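Local coordinates for HpcH/HpaI aldolase/citrate lyase family protein (Burkholderia cenocepacia, PDB 4MF4), which is of unknown function but belongs to the HpcH/HpaI aldolase/citrate lyase family and folds as an eight-stranded beta/alpha (TIM) barrel, at residues V82-R88 and T103-I109; H117-T122 and D131-G135; V65-L69 and D98-R102. All blocks are in the same frame, centred on the assembly; numbering follows the deposited sequence.

How the interactions relate
The three contacts illustrate how a beta/alpha barrel is built from repeated crossovers. Interaction 1 pairs the adjacent parallel strands 80-84 and 103-106, with its centre about 7 Å from the centre of the chain. About 13 Å away between centres, interaction 2 ties the C-terminal part of helix 112-121, the next helix after those strands, to the loop that follows. Interaction 3, about 14 Å from interaction 1 and 18 Å from interaction 2, joins helix 62-73 to the turn after helix 90-98. Along the chain, interactions 1 and 3 interleave, whereas interaction 2 opens after both have closed. Val-83 packs on Val-65 and Ala-101 and Arg-88 reaches His-117, so interaction 1 touches both others.

Interaction 1. Residues V82-R88 and T103-I109; sequences VVRVPAR and TLMFPCI. With EDO (1,2-ethanediol), chain G.
The carbonyl oxygen of Val-83 receives Met-105 N at 2.8 Å in an almost straight hydrogen bond (N-H...O 172°), and the CA-H of Leu-104 closes on the same oxygen at 3.4 Å from CA. Val-83 N in turn donates to Thr-103 O, and Val-85 N to Met-105 O, the ladder of two neighbouring parallel strands. The short strand axes diverge by 26°, in keeping with the twist of a barrel sheet.

Val-83 and Leu-104 lie on the outer surface of this sheet, where Leu-104 CD2 rests 3.9 Å from Val-83 CB and the leucine also meets helix 90-98. On the inner surface, Arg-84 and Met-105 send their chains across one another at a slant: both have CG opposite the backbone N (chi1 173° in Arg-84), and Arg-84 CD passes 3.9 Å from Met-105 SD. The arginine then bends at chi3 and presents NH2 to O2 of a 1,2-ethanediol molecule, probably from the crystallisation liquor, 2.8 Å away and in the plane of the guanidinium. Asp-54 forms a salt bridge with NE, and Gln-164 accepts from NH1.

Beyond the paired residues, the Pro-107 ring lies against the Val-85 carbonyl, CD to O 3.4 Å. Arg-88 crosses Phe-106 at about a right angle, with CG 3.7 Å from ring atom CD2; its polar end goes elsewhere, NE bonding His-117.

Backbone bonds thus fix the register, while the Met-105 thioether and the Phe-106 ring pack against the aliphatic parts of the two arginines. The chemistry implies an Arg-84 guanidinium held in orientation by Asp-54 and Gln-164 inside the barrel, with NH2 holding the ethanediol hydroxyl oxygen in this crystal.

Interaction 2. Residues H117-T122 and D131-G135; sequences HAVRLT and DGLRG
Arg-120 and Leu-133 meet with the guanidinium laid beneath a leucine methyl: Leu-133 CD1 sits 3.6 Å above one face, offset toward the rim, and CD2 comes 3.4 Å from Arg-120 NH2. The carboxylate of Asp-131 lies on the other side of the guanidinium plane. The two flat groups are only 12° from parallel, but the oxygen is well out of plane, and the ion pair from Arg-120 NE to Asp-131 OD2 is long, an attraction of charges without an N-H directed at it. The directed bond uses the guanidinium edge instead, where NE donates to the Asp-131 carbonyl O at 2.9 Å and NH2 adds a weak bond to the same oxygen. A bend at chi3 (67°) turns the edge toward this carbonyl.

The backbone seals the join: Leu-133 N donates a hydrogen bond to Arg-120 O (2.8 Å) from well above the carbonyl plane. Leu-133 CD1 also touches Leu-121 CD2 at 4.0 Å. Further along, the extended Arg-134 chain runs past the Leu-121 and Thr-122 carbonyls; one water links Thr-122 O to Arg-134 NH1, while NH2 bonds Tyr-151.

The contact fastens the loop after helix 112-121 back onto the C-terminal part of that helix. Leu-121 packs on Pro-90 and Val-93 of helix 90-98, Arg-134 on Leu-97, and Thr-122 on Leu-104 and Phe-106 of strand 103-106.

Interaction 3. Residues V65-L69 and D98-R102; sequences VASQL and DAGAR
Apolar packing dominates where Val-65, Ala-66 and Leu-69, on one side of a helix, meet Ala-99, which follows Asp-98 on the way to strand 103-106. The Ala-99 methyl is the common partner: Val-65 CG1 approaches its CB at 4.5 Å, Ala-66 CB at 4.4 Å, and Leu-69 CD1 also at 4.4 Å. With CG beside the backbone N (chi1 -66°) and CD1 continuing the chain away from CA (chi2 174°), Leu-69 extends across to the turn, where CD1 reaches Ala-101 CB at 4.3 Å as well. One leucine methyl therefore touches alanine side chains on both sides of Gly-100.

A second kind of contact sets that methyl against peptide groups. Leu-69 CD1 lies 3.6 Å from Ala-99 O and 3.9 Å from Ala-101 N, so a hydrocarbon tip rests on the polar backbone of the turn. No hydrogen bond passes between the two segments; the Ala-99 carbonyl instead accepts one from NH1 of Arg-141, a residue that Leu-69 also touches.

The third element is the shape of the backbone itself. Gly-100, with phi at 105°, ends the preceding helix in a Schellman motif, two bonds turning back into the last turn. This reversal brings the Ala-101 methyl within contact of Leu-69 CD1 and sends the chain on toward the next strand.

In the fold, the contact joins neighbouring outer elements of the barrel: helix 62-73 lies against the link between helix 90-98 and strand 103-106. Val-65 and Ala-101 both pack on strand 80-84, the strand between them in the chain, while Leu-69 also meets Pro-81 there and Ile-53 of strand 50-54.

Interaction 1. Residues V82-R88 and T103-I109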
ATOM      1  N   VAL A  82      14.555  -6.810 -16.776  1.00 13.64           N
ATOM      2  CA  VAL A  82      15.783  -7.155 -16.072  1.00 12.98           C
ATOM      3  C   VAL A  82      15.599  -6.621 -14.646  1.00 12.72           C
ATOM      4  O   VAL A  82      15.043  -5.504 -14.458  1.00 11.67           O
ATOM      5  CB  VAL A  82      16.968  -6.439 -16.765  1.00 12.91           C
ATOM      6  CG1 VAL A  82      18.259  -6.631 -15.989  1.00 12.97           C
ATOM      7  CG2 VAL A  82      17.130  -6.929 -18.217  1.00 12.79           C
ATOM      8  N   VAL A  83      16.034  -7.390 -13.647  1.00 12.79           N
ATOM      9  CA  VAL A  83      16.016  -6.904 -12.257  1.00 12.58           C
ATOM     10  C   VAL A  83      17.426  -6.731 -11.736  1.00 12.47           C
ATOM     11  O   VAL A  83      18.230  -7.679 -11.789  1.00 10.96           O
ATOM     12  CB  VAL A  83      15.178  -7.837 -11.317  1.00 13.19           C
ATOM     13  CG1 VAL A  83      15.337  -7.439  -9.855  1.00 13.41           C
ATOM     14  CG2 VAL A  83      13.712  -7.791 -11.686  1.00 13.12           C
ATOM     15  N   ARG A  84      17.782  -5.528 -11.268  1.00 12.77           N
ATOM     16  CA  ARG A  84      19.065  -5.405 -10.531  1.00 14.12           C
ATOM     17  C   ARG A  84      18.831  -5.599  -9.035  1.00 14.94           C
ATOM     18  O   ARG A  84      18.181  -4.742  -8.410  1.00 15.04           O
ATOM     19  CB  ARG A  84      19.771  -4.076 -10.750  1.00 14.86           C
ATOM     20  CG  ARG A  84      21.007  -3.954  -9.832  1.00 14.34           C
ATOM     21  CD  ARG A  84      21.995  -2.925 -10.309  1.00 15.26           C
ATOM     22  NE  ARG A  84      21.521  -1.575 -10.044  1.00 15.70           N
ATOM     23  CZ  ARG A  84      22.219  -0.458 -10.252  1.00 16.86           C
ATOM     24  NH1 ARG A  84      23.449  -0.476 -10.795  1.00 16.82           N
ATOM     25  NH2 ARG A  84      21.667   0.702  -9.952  1.00 16.71           N
ATOM     26  N   VAL A  85      19.363  -6.701  -8.467  1.00 14.54           N
ATOM     27  CA  VAL A  85      19.150  -6.996  -7.057  1.00 14.61           C
ATOM     28  C   VAL A  85      20.024  -6.078  -6.201  1.00 15.01           C
ATOM     29  O   VAL A  85      20.991  -5.490  -6.706  1.00 15.52           O
ATOM     30  CB  VAL A  85      19.361  -8.487  -6.689  1.00 14.61           C
ATOM     31  CG1 VAL A  85      18.389  -9.359  -7.463  1.00 15.08           C
ATOM     32  CG2 VAL A  85      20.806  -8.937  -6.888  1.00 14.89           C
ATOM     33  N   PRO A  86      19.650  -5.896  -4.920  1.00 14.25           N
ATOM     34  CA  PRO A  86      20.403  -4.996  -4.056  1.00 14.98           C
ATOM     35  C   PRO A  86      21.807  -5.500  -3.716  1.00 16.01           C
ATOM     36  O   PRO A  86      22.709  -4.690  -3.559  1.00 15.08           O
ATOM     37  CB  PRO A  86      19.551  -4.924  -2.766  1.00 14.67           C
ATOM     38  CG  PRO A  86      18.221  -5.480  -3.140  1.00 14.70           C
ATOM     39  CD  PRO A  86      18.536  -6.516  -4.198  1.00 14.46           C
ATOM     40  N   ALA A  87      21.961  -6.826  -3.600  1.00 16.68           N
ATOM     41  CA  ALA A  87      23.193  -7.459  -3.099  1.00 17.92           C
ATOM     42  C   ALA A  87      23.123  -8.955  -3.434  1.00 19.09           C
ATOM     43  O   ALA A  87      22.086  -9.468  -3.810  1.00 16.86           O
ATOM     44  CB  ALA A  87      23.315  -7.285  -1.591  1.00 18.41           C
ATOM     45  N   ARG A  88      24.241  -9.639  -3.278  1.00 19.84           N
ATOM     46  CA  ARG A  88      24.310 -11.039  -3.639  1.00 22.57           C
ATOM     47  C   ARG A  88      23.984 -11.915  -2.420  1.00 23.02           C
ATOM     48  O   ARG A  88      24.839 -12.654  -1.960  1.00 24.06           O
ATOM     49  CB  ARG A  88      25.709 -11.318  -4.164  1.00 23.45           C
ATOM     50  CG  ARG A  88      25.779 -12.446  -5.138  1.00 24.22           C
ATOM     51  CD  ARG A  88      27.183 -12.563  -5.660  1.00 25.20           C
ATOM     52  NE  ARG A  88      28.092 -12.956  -4.610  1.00 25.58           N
ATOM     53  CZ  ARG A  88      28.992 -12.179  -4.043  1.00 26.75           C
ATOM     54  NH1 ARG A  88      29.206 -10.937  -4.464  1.00 27.98           N
ATOM     55  NH2 ARG A  88      29.745 -12.706  -3.096  1.00 27.72           N
ATOM     56  N   THR A 103      16.061 -12.459 -15.928  1.00 14.52           N
ATOM     57  CA  THR A 103      17.365 -11.862 -16.165  1.00 14.15           C
ATOM     58  C   THR A 103      17.692 -10.991 -14.945  1.00 13.71           C
ATOM     59  O   THR A 103      16.922 -10.095 -14.567  1.00 13.84           O
ATOM     60  CB  THR A 103      17.407 -11.035 -17.464  1.00 14.80           C
ATOM     61  OG1 THR A 103      17.009 -11.833 -18.596  1.00 14.72           O
ATOM     62  CG2 THR A 103      18.788 -10.470 -17.681  1.00 14.62           C
ATOM     63  N   LEU A 104      18.814 -11.284 -14.310  1.00 13.13           N
ATOM     64  CA  LEU A 104      19.220 -10.606 -13.092  1.00 13.10           C
ATOM     65  C   LEU A 104      20.543  -9.905 -13.292  1.00 13.28           C
ATOM     66  O   LEU A 104      21.461 -10.462 -13.956  1.00 13.50           O
ATOM     67  CB  LEU A 104      19.396 -11.623 -11.991  1.00 13.44           C
ATOM     68  CG  LEU A 104      18.174 -12.295 -11.428  1.00 13.83           C
ATOM     69  CD1 LEU A 104      18.569 -13.047 -10.157  1.00 14.06           C
ATOM     70  CD2 LEU A 104      17.070 -11.294 -11.187  1.00 13.76           C
ATOM     71  N   MET A 105      20.644  -8.692 -12.753  1.00 12.98           N
ATOM     72  CA  MET A 105      21.894  -7.968 -12.723  1.00 13.52           C
ATOM     73  C   MET A 105      22.416  -7.942 -11.277  1.00 13.11           C
ATOM     74  O   MET A 105      21.693  -7.564 -10.352  1.00 12.28           O
ATOM     75  CB  MET A 105      21.736  -6.534 -13.237  1.00 14.75           C
ATOM     76  CG  MET A 105      23.083  -5.815 -13.335  1.00 16.23           C
ATOM     77  SD  MET A 105      22.975  -4.132 -13.940  1.00 18.71           S
ATOM     78  CE  MET A 105      21.994  -4.325 -15.410  1.00 18.63           C
ATOM     79  N   PHE A 106      23.679  -8.333 -11.093  1.00 13.28           N
ATOM     80  CA  PHE A 106      24.346  -8.297  -9.777  1.00 13.09           C
ATOM     81  C   PHE A 106      25.349  -7.127  -9.702  1.00 14.79           C
ATOM     82  O   PHE A 106      26.261  -6.998 -10.559  1.00 14.68           O
ATOM     83  CB  PHE A 106      25.082  -9.618  -9.557  1.00 13.66           C
ATOM     84  CG  PHE A 106      24.184 -10.772  -9.368  1.00 12.62           C
ATOM     85  CD1 PHE A 106      23.624 -11.420 -10.457  1.00 12.69           C
ATOM     86  CD2 PHE A 106      23.851 -11.188  -8.086  1.00 12.66           C
ATOM     87  CE1 PHE A 106      22.793 -12.514 -10.276  1.00 11.96           C
ATOM     88  CE2 PHE A 106      23.014 -12.258  -7.897  1.00 12.70           C
ATOM     89  CZ  PHE A 106      22.476 -12.925  -9.008  1.00 12.13           C
ATOM     90  N   PRO A 107      25.191  -6.263  -8.701  1.00 15.43           N
ATOM     91  CA  PRO A 107      26.084  -5.140  -8.520  1.00 16.91           C
ATOM     92  C   PRO A 107      27.418  -5.599  -7.968  1.00 18.14           C
ATOM     93  O   PRO A 107      27.531  -6.697  -7.455  1.00 15.50           O
ATOM     94  CB  PRO A 107      25.374  -4.271  -7.479  1.00 17.60           C
ATOM     95  CG  PRO A 107      24.429  -5.131  -6.776  1.00 17.46           C
ATOM     96  CD  PRO A 107      24.132  -6.327  -7.672  1.00 16.68           C
ATOM     97  N   CYS A 108      28.412  -4.739  -8.017  1.00 19.61           N
ATOM     98  CA  CYS A 108      29.614  -5.009  -7.227  1.00 22.34           C
ATOM     99  C   CYS A 108      30.216  -6.411  -7.421  1.00 20.71           C
ATOM    100  O   CYS A 108      30.467  -7.100  -6.429  1.00 17.91           O
ATOM    101  CB  CYS A 108      29.284  -4.928  -5.712  1.00 26.80           C
ATOM    102  SG  CYS A 108      28.433  -3.471  -5.061  1.00 35.11           S
ATOM    103  N   ILE A 109      30.462  -6.849  -8.648  1.00 18.82           N
ATOM    104  CA  ILE A 109      31.091  -8.168  -8.834  1.00 19.59           C
ATOM    105  C   ILE A 109      32.581  -7.891  -9.081  1.00 20.45           C
ATOM    106  O   ILE A 109      32.920  -7.248 -10.075  1.00 20.92           O
ATOM    107  CB  ILE A 109      30.487  -8.939 -10.028  1.00 19.02           C
ATOM    108  CG1 ILE A 109      29.023  -9.329  -9.762  1.00 18.35           C
ATOM    109  CG2 ILE A 109      31.325 -10.158 -10.379  1.00 18.50           C
ATOM    110  CD1 ILE A 109      28.799 -10.363  -8.686  1.00 18.22           C
TER
HETATM  111  C1  EDO G 301      23.187   2.304 -13.237  1.00 36.36           C
HETATM  112  O1  EDO G 301      24.613   2.160 -13.383  1.00 39.03           O
HETATM  113  C2  EDO G 301      22.787   3.438 -12.299  1.00 37.15           C
HETATM  114  O2  EDO G 301      22.983   3.020 -10.935  1.00 38.99           O

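Interaction 2. Residues H117-T122 and D131-G135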
ATOM      1  N   HIS A 117      29.538 -17.438  -7.665  1.00 16.70           N
ATOM      2  CA  HIS A 117      28.532 -17.507  -6.571  1.00 17.78           C
ATOM      3  C   HIS A 117      27.179 -16.941  -7.052  1.00 16.76           C
ATOM      4  O   HIS A 117      26.147 -17.535  -6.862  1.00 16.93           O
ATOM      5  CB  HIS A 117      29.046 -16.792  -5.323  1.00 18.98           C
ATOM      6  CG  HIS A 117      28.092 -16.855  -4.169  1.00 19.84           C
ATOM      7  ND1 HIS A 117      27.522 -15.739  -3.605  1.00 20.65           N
ATOM      8  CD2 HIS A 117      27.559 -17.913  -3.517  1.00 20.34           C
ATOM      9  CE1 HIS A 117      26.717 -16.097  -2.618  1.00 20.60           C
ATOM     10  NE2 HIS A 117      26.709 -17.414  -2.556  1.00 19.46           N
ATOM     11  N   ALA A 118      27.214 -15.835  -7.768  1.00 16.86           N
ATOM     12  CA  ALA A 118      26.038 -15.180  -8.305  1.00 16.46           C
ATOM     13  C   ALA A 118      25.297 -16.135  -9.212  1.00 16.58           C
ATOM     14  O   ALA A 118      24.095 -16.343  -9.058  1.00 16.88           O
ATOM     15  CB  ALA A 118      26.452 -13.908  -9.054  1.00 16.74           C
ATOM     16  N   VAL A 119      26.033 -16.818 -10.072  1.00 16.76           N
ATOM     17  CA  VAL A 119      25.448 -17.843 -10.936  1.00 16.78           C
ATOM     18  C   VAL A 119      24.829 -18.995 -10.168  1.00 18.17           C
ATOM     19  O   VAL A 119      23.717 -19.374 -10.481  1.00 18.91           O
ATOM     20  CB  VAL A 119      26.471 -18.423 -11.967  1.00 16.28           C
ATOM     21  CG1 VAL A 119      25.884 -19.608 -12.750  1.00 16.03           C
ATOM     22  CG2 VAL A 119      26.889 -17.351 -12.957  1.00 15.86           C
ATOM     23  N   ARG A 120      25.548 -19.557  -9.199  1.00 19.68           N
ATOM     24  CA  ARG A 120      25.048 -20.664  -8.379  1.00 20.35           C
ATOM     25  C   ARG A 120      23.716 -20.339  -7.738  1.00 18.67           C
ATOM     26  O   ARG A 120      22.846 -21.188  -7.633  1.00 18.80           O
ATOM     27  CB  ARG A 120      26.032 -21.004  -7.234  1.00 22.34           C
ATOM     28  CG  ARG A 120      27.349 -21.643  -7.662  1.00 24.67           C
ATOM     29  CD  ARG A 120      28.250 -21.882  -6.444  1.00 26.72           C
ATOM     30  NE  ARG A 120      27.645 -22.904  -5.584  1.00 28.16           N
ATOM     31  CZ  ARG A 120      28.062 -23.254  -4.371  1.00 31.34           C
ATOM     32  NH1 ARG A 120      29.092 -22.641  -3.802  1.00 31.74           N
ATOM     33  NH2 ARG A 120      27.418 -24.223  -3.707  1.00 31.30           N
ATOM     34  N   LEU A 121      23.578 -19.108  -7.270  1.00 18.34           N
ATOM     35  CA  LEU A 121      22.376 -18.656  -6.598  1.00 18.18           C
ATOM     36  C   LEU A 121      21.195 -18.664  -7.537  1.00 17.35           C
ATOM     37  O   LEU A 121      20.067 -18.764  -7.067  1.00 18.99           O
ATOM     38  CB  LEU A 121      22.521 -17.272  -5.980  1.00 17.99           C
ATOM     39  CG  LEU A 121      23.470 -17.087  -4.799  1.00 18.37           C
ATOM     40  CD1 LEU A 121      23.430 -15.608  -4.435  1.00 19.29           C
ATOM     41  CD2 LEU A 121      23.138 -17.918  -3.567  1.00 19.12           C
ATOM     42  N   THR A 122      21.432 -18.633  -8.839  1.00 16.84           N
ATOM     43  CA  THR A 122      20.346 -18.676  -9.835  1.00 16.17           C
ATOM     44  C   THR A 122      20.000 -20.035 -10.433  1.00 17.01           C
ATOM     45  O   THR A 122      19.045 -20.123 -11.232  1.00 15.34           O
ATOM     46  CB  THR A 122      20.601 -17.702 -11.020  1.00 16.22           C
ATOM     47  OG1 THR A 122      21.591 -18.241 -11.916  1.00 16.28           O
ATOM     48  CG2 THR A 122      20.998 -16.355 -10.515  1.00 16.30           C
ATOM     49  N   ASP A 131      26.389 -27.778  -8.425  1.00 24.01           N
ATOM     50  CA  ASP A 131      26.516 -26.959  -7.236  1.00 24.34           C
ATOM     51  C   ASP A 131      25.429 -25.858  -7.121  1.00 22.43           C
ATOM     52  O   ASP A 131      25.627 -24.889  -6.412  1.00 21.68           O
ATOM     53  CB  ASP A 131      27.908 -26.338  -7.161  1.00 24.96           C
ATOM     54  CG  ASP A 131      28.199 -25.387  -8.309  1.00 25.97           C
ATOM     55  OD1 ASP A 131      27.395 -25.242  -9.247  1.00 28.71           O
ATOM     56  OD2 ASP A 131      29.274 -24.777  -8.276  1.00 29.75           O
ATOM     57  N   GLY A 132      24.300 -26.026  -7.785  1.00 21.40           N
ATOM     58  CA  GLY A 132      23.245 -24.986  -7.774  1.00 21.22           C
ATOM     59  C   GLY A 132      22.745 -24.736  -6.382  1.00 21.95           C
ATOM     60  O   GLY A 132      22.616 -25.680  -5.602  1.00 20.42           O
ATOM     61  N   LEU A 133      22.447 -23.475  -6.074  1.00 21.37           N
ATOM     62  CA  LEU A 133      21.963 -23.113  -4.757  1.00 23.77           C
ATOM     63  C   LEU A 133      20.534 -22.562  -4.755  1.00 24.14           C
ATOM     64  O   LEU A 133      20.027 -22.176  -3.703  1.00 24.28           O
ATOM     65  CB  LEU A 133      22.900 -22.105  -4.117  1.00 24.45           C
ATOM     66  CG  LEU A 133      24.269 -22.601  -3.676  1.00 25.49           C
ATOM     67  CD1 LEU A 133      25.012 -21.461  -3.033  1.00 25.95           C
ATOM     68  CD2 LEU A 133      24.175 -23.767  -2.694  1.00 27.48           C
ATOM     69  N   ARG A 134      19.867 -22.572  -5.904  1.00 23.97           N
ATOM     70  CA  ARG A 134      18.492 -22.101  -5.948  1.00 24.50           C
ATOM     71  C   ARG A 134      17.492 -23.048  -5.219  1.00 23.55           C
ATOM     72  O   ARG A 134      17.405 -24.232  -5.508  1.00 22.33           O
ATOM     73  CB  ARG A 134      18.024 -21.858  -7.377  1.00 23.26           C
ATOM     74  CG  ARG A 134      16.706 -21.101  -7.419  1.00 23.30           C
ATOM     75  CD  ARG A 134      16.182 -20.880  -8.818  1.00 22.77           C
ATOM     76  NE  ARG A 134      14.842 -20.299  -8.678  1.00 23.01           N
ATOM     77  CZ  ARG A 134      14.009 -20.015  -9.668  1.00 21.32           C
ATOM     78  NH1 ARG A 134      14.378 -20.157 -10.944  1.00 19.80           N
ATOM     79  NH2 ARG A 134      12.812 -19.499  -9.350  1.00 23.12           N
ATOM     80  N   GLY A 135      16.712 -22.462  -4.312  1.00 24.28           N
ATOM     81  CA  GLY A 135      15.710 -23.179  -3.509  1.00 22.35           C
ATOM     82  C   GLY A 135      14.456 -23.447  -4.295  1.00 22.86           C
ATOM     83  O   GLY A 135      14.021 -22.613  -5.091  1.00 22.85           O
TER
HETATM   84  O   HOH W   1      16.762 -21.397 -12.201  1.00 21.52           O

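Interaction 3. Residues V65-L69 and D98-R102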
ATOM      1  N   VAL A  65       8.514  -5.203  -7.182  1.00 14.11           N
ATOM      2  CA  VAL A  65       9.075  -5.883  -8.343  1.00 13.80           C
ATOM      3  C   VAL A  65       8.000  -6.692  -9.061  1.00 13.40           C
ATOM      4  O   VAL A  65       7.843  -6.600 -10.282  1.00 12.93           O
ATOM      5  CB  VAL A  65      10.255  -6.799  -7.937  1.00 13.90           C
ATOM      6  CG1 VAL A  65      10.599  -7.757  -9.079  1.00 14.36           C
ATOM      7  CG2 VAL A  65      11.433  -5.950  -7.487  1.00 13.89           C
ATOM      8  N   ALA A  66       7.254  -7.482  -8.298  1.00 12.65           N
ATOM      9  CA  ALA A  66       6.161  -8.263  -8.859  1.00 12.56           C
ATOM     10  C   ALA A  66       5.093  -7.386  -9.573  1.00 12.28           C
ATOM     11  O   ALA A  66       4.617  -7.741 -10.620  1.00 12.88           O
ATOM     12  CB  ALA A  66       5.495  -9.116  -7.752  1.00 12.36           C
ATOM     13  N   SER A  67       4.737  -6.259  -8.966  0.50 11.86           N
ATOM     14  CA  SER A  67       3.737  -5.363  -9.529  0.50 11.45           C
ATOM     15  C   SER A  67       4.221  -4.664 -10.844  0.50 11.34           C
ATOM     16  O   SER A  67       3.419  -4.445 -11.774  0.50 10.86           O
ATOM     17  CB  SER A  67       3.317  -4.352  -8.461  0.50 11.53           C
ATOM     18  OG  SER A  67       2.692  -5.028  -7.363  0.50 11.80           O
ATOM     19  N   GLN A  68       5.509  -4.335 -10.910  1.00 11.03           N
ATOM     20  CA  GLN A  68       6.117  -3.795 -12.145  1.00 11.60           C
ATOM     21  C   GLN A  68       6.295  -4.870 -13.228  1.00 11.72           C
ATOM     22  O   GLN A  68       6.079  -4.617 -14.433  1.00 12.70           O
ATOM     23  CB  GLN A  68       7.397  -3.056 -11.885  1.00 11.35           C
ATOM     24  CG  GLN A  68       7.087  -1.703 -11.314  1.00 12.13           C
ATOM     25  CD  GLN A  68       8.299  -1.063 -10.697  1.00 12.30           C
ATOM     26  OE1 GLN A  68       9.167  -0.534 -11.419  1.00 13.01           O
ATOM     27  NE2 GLN A  68       8.361  -1.076  -9.368  1.00 12.46           N
ATOM     28  N   LEU A  69       6.670  -6.065 -12.829  1.00 12.62           N
ATOM     29  CA  LEU A  69       6.667  -7.169 -13.817  1.00 12.86           C
ATOM     30  C   LEU A  69       5.296  -7.393 -14.460  1.00 12.47           C
ATOM     31  O   LEU A  69       5.184  -7.610 -15.658  1.00 12.57           O
ATOM     32  CB  LEU A  69       7.230  -8.455 -13.206  1.00 13.08           C
ATOM     33  CG  LEU A  69       8.722  -8.371 -12.851  1.00 13.55           C
ATOM     34  CD1 LEU A  69       9.100  -9.677 -12.124  1.00 13.62           C
ATOM     35  CD2 LEU A  69       9.625  -8.116 -14.044  1.00 13.33           C
ATOM     36  N   ASP A  98      11.743 -15.974  -7.794  1.00 15.07           N
ATOM     37  CA  ASP A  98      10.384 -16.440  -7.547  1.00 15.75           C
ATOM     38  C   ASP A  98       9.271 -15.532  -8.150  1.00 15.21           C
ATOM     39  O   ASP A  98       8.229 -16.023  -8.565  1.00 15.34           O
ATOM     40  CB  ASP A  98      10.161 -16.641  -6.051  1.00 16.73           C
ATOM     41  CG  ASP A  98      10.888 -17.883  -5.500  1.00 16.96           C
ATOM     42  OD1 ASP A  98      11.381 -18.768  -6.248  1.00 17.62           O
ATOM     43  OD2 ASP A  98      10.911 -17.991  -4.260  1.00 17.96           O
ATOM     44  N   ALA A  99       9.506 -14.225  -8.189  1.00 14.81           N
ATOM     45  CA  ALA A  99       8.574 -13.238  -8.718  1.00 14.98           C
ATOM     46  C   ALA A  99       8.495 -13.281 -10.258  1.00 15.10           C
ATOM     47  O   ALA A  99       7.613 -12.652 -10.858  1.00 15.62           O
ATOM     48  CB  ALA A  99       8.970 -11.839  -8.274  1.00 15.30           C
ATOM     49  N   GLY A 100       9.413 -14.023 -10.874  1.00 15.44           N
ATOM     50  CA  GLY A 100       9.418 -14.294 -12.294  1.00 15.66           C
ATOM     51  C   GLY A 100      10.442 -13.526 -13.092  1.00 16.28           C
ATOM     52  O   GLY A 100      10.409 -13.594 -14.298  1.00 15.91           O
ATOM     53  N   ALA A 101      11.402 -12.855 -12.455  1.00 16.29           N
ATOM     54  CA  ALA A 101      12.414 -12.170 -13.234  1.00 16.82           C
ATOM     55  C   ALA A 101      13.370 -13.259 -13.714  1.00 16.88           C
ATOM     56  O   ALA A 101      13.819 -14.069 -12.917  1.00 16.58           O
ATOM     57  CB  ALA A 101      13.142 -11.123 -12.398  1.00 16.51           C
ATOM     58  N   ARG A 102      13.644 -13.291 -15.009  1.00 15.93           N
ATOM     59  CA  ARG A 102      14.526 -14.328 -15.572  1.00 16.95           C
ATOM     60  C   ARG A 102      15.885 -13.777 -16.007  1.00 15.74           C
ATOM     61  O   ARG A 102      16.760 -14.541 -16.447  1.00 14.93           O
ATOM     62  CB  ARG A 102      13.846 -15.013 -16.777  1.00 18.68           C
ATOM     63  CG  ARG A 102      12.549 -15.692 -16.383  1.00 20.96           C
ATOM     64  CD  ARG A 102      12.007 -16.627 -17.469  1.00 23.63           C
ATOM     65  NE  ARG A 102      11.632 -15.890 -18.662  1.00 24.97           N
ATOM     66  CZ  ARG A 102      11.190 -16.463 -19.785  1.00 31.57           C
ATOM     67  NH1 ARG A 102      11.077 -17.797 -19.897  1.00 36.87           N
ATOM     68  NH2 ARG A 102      10.864 -15.710 -20.810  1.00 33.10           N
TER